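Local structure of glycosyl hydrolase family 2, TIM barrel domain protein (Faecalibacterium prausnitzii A2-165, 6ED2) at residues 312-316 against 574-578. The protein probably hydrolyses beta-glucuronide conjugates, as a gut bacterial beta-glucuronidase of glycoside hydrolase family 2. Sequence-based numbering, arbitrary orientation.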
loop_
_atom_site.group_PDB
_atom_site.type_symbol
_atom_site.label_atom_id
_atom_site.label_comp_id
_atom_site.label_asym_id
_atom_site.label_seq_id
_atom_site.Cartn_x
_atom_site.Cartn_y
_atom_site.Cartn_z
ATOM N N SER A 312 14.611 41.381 -13.816
ATOM C CA SER A 312 13.664 40.613 -14.618
ATOM C C SER A 312 12.643 39.907 -13.729
ATOM O O SER A 312 13.000 39.382 -12.670
ATOM C CB SER A 312 14.376 39.568 -15.485
ATOM O OG SER A 312 14.770 40.134 -16.717
ATOM N N PRO A 313 11.375 39.867 -14.138
ATOM C CA PRO A 313 10.341 39.271 -13.281
ATOM C C PRO A 313 10.455 37.758 -13.209
ATOM O O PRO A 313 10.822 37.096 -14.182
ATOM C CB PRO A 313 9.030 39.704 -13.950
ATOM C CG PRO A 313 9.403 39.949 -15.386
ATOM C CD PRO A 313 10.823 40.441 -15.382
ATOM N N VAL A 314 10.145 37.212 -12.031
ATOM C CA VAL A 314 10.147 35.771 -11.799
ATOM C C VAL A 314 8.811 35.380 -11.193
ATOM O O VAL A 314 8.391 35.962 -10.185
ATOM C CB VAL A 314 11.284 35.318 -10.859
ATOM C CG1 VAL A 314 11.175 33.816 -10.620
ATOM C CG2 VAL A 314 12.631 35.647 -11.452
ATOM N N TYR A 315 8.156 34.391 -11.791
ATOM C CA TYR A 315 6.962 33.794 -11.210
ATOM C C TYR A 315 7.410 32.655 -10.299
ATOM O O TYR A 315 8.006 31.678 -10.766
ATOM C CB TYR A 315 6.005 33.302 -12.300
ATOM C CG TYR A 315 4.742 32.706 -11.736
ATOM C CD1 TYR A 315 3.632 33.506 -11.448
ATOM C CD2 TYR A 315 4.664 31.344 -11.445
ATOM C CE1 TYR A 315 2.464 32.954 -10.892
ATOM C CE2 TYR A 315 3.511 30.787 -10.898
ATOM C CZ TYR A 315 2.418 31.593 -10.624
ATOM O OH TYR A 315 1.281 31.024 -10.084
ATOM N N LEU A 316 7.150 32.794 -9.000
ATOM C CA LEU A 316 7.654 31.841 -8.023
ATOM C C LEU A 316 6.840 30.552 -8.093
ATOM O O LEU A 316 5.604 30.587 -8.151
ATOM C CB LEU A 316 7.586 32.436 -6.611
ATOM C CG LEU A 316 8.129 33.860 -6.347
ATOM C CD1 LEU A 316 7.992 34.272 -4.867
ATOM C CD2 LEU A 316 9.582 34.017 -6.788
ATOM N N VAL A 574 -1.538 37.367 -8.901
ATOM C CA VAL A 574 -0.979 36.147 -8.316
ATOM C C VAL A 574 0.368 35.907 -8.977
ATOM O O VAL A 574 0.444 35.636 -10.179
ATOM C CB VAL A 574 -1.906 34.939 -8.488
ATOM C CG1 VAL A 574 -1.203 33.682 -7.982
ATOM C CG2 VAL A 574 -3.216 35.154 -7.723
ATOM N N GLN A 575 1.441 36.027 -8.198
ATOM C CA GLN A 575 2.783 35.978 -8.765
ATOM C C GLN A 575 3.609 34.821 -8.226
ATOM O O GLN A 575 4.826 34.780 -8.450
ATOM C CB GLN A 575 3.498 37.308 -8.518
ATOM C CG GLN A 575 2.903 38.450 -9.318
ATOM C CD GLN A 575 3.153 38.290 -10.803
ATOM O OE1 GLN A 575 4.269 37.988 -11.213
ATOM N NE2 GLN A 575 2.113 38.496 -11.621
ATOM N N GLY A 576 2.988 33.876 -7.539
ATOM C CA GLY A 576 3.732 32.741 -7.048
ATOM C C GLY A 576 2.831 31.670 -6.480
ATOM O O GLY A 576 1.775 31.980 -5.916
ATOM N N GLU A 577 3.238 30.405 -6.631
ATOM C CA GLU A 577 2.519 29.269 -6.059
ATOM C C GLU A 577 3.529 28.378 -5.354
ATOM O O GLU A 577 4.424 27.815 -5.992
ATOM C CB GLU A 577 1.751 28.488 -7.133
ATOM C CG GLU A 577 2.589 28.134 -8.359
ATOM C CD GLU A 577 1.737 27.707 -9.544
ATOM O OE1 GLU A 577 1.041 28.572 -10.140
ATOM O OE2 GLU A 577 1.762 26.501 -9.876
ATOM N N LEU A 578 3.405 28.269 -4.046
ATOM C CA LEU A 578 4.223 27.354 -3.270
ATOM C C LEU A 578 3.234 26.405 -2.625
ATOM O O LEU A 578 2.409 26.827 -1.803
ATOM C CB LEU A 578 5.086 28.078 -2.236
ATOM C CG LEU A 578 5.971 29.212 -2.752
ATOM C CD1 LEU A 578 6.802 29.764 -1.607
ATOM C CD2 LEU A 578 6.871 28.803 -3.894
HETATM O O HOH W 1 6.810 38.362 -10.085
#
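Tyr315 lies across the backbone of 574-578 and gives its hydroxyl to Glu577 OE1 in a very short hydrogen bond, OH to OE1 2.5 Å. The two side chains cross at about a right angle, ring and carboxylate planes 75° apart. The Tyr315 ring lays one face over Gly576 because its CG swings away from the backbone N (chi1 -179°), and Gly576 CA makes a CH-pi contact 4.2 Å from the ring centroid; Val574 O meets the ring edge, 3.4 Å from Tyr315 CE1. Cut back to an alanine here, the side chain would probably leave Gly576 CA without its ring cover and Glu577 OE1 with its salt bridge to Arg618 but no tyrosine mate. Beside the ring the two segments pair as parallel strands, Leu316 N to Gln575 O at 3.1 Å and Glu577 N to Leu316 O at 2.8 Å. Gly576 CA also approaches Leu316 O to 3.1 Å in a CA-H...O contact. One water donates to both Val314 O and Gln575 OE1, the latter also bound by Arg306. This buried pairing joins the first and last strands of the TIM barrel, 312-320 and 574-580, closing the cylinder; Trp619 of helix 610-621 binds Glu577 OE2, helix 554-570 packs on Glu577, and strand 306-309 flanks Leu316 and Gln575.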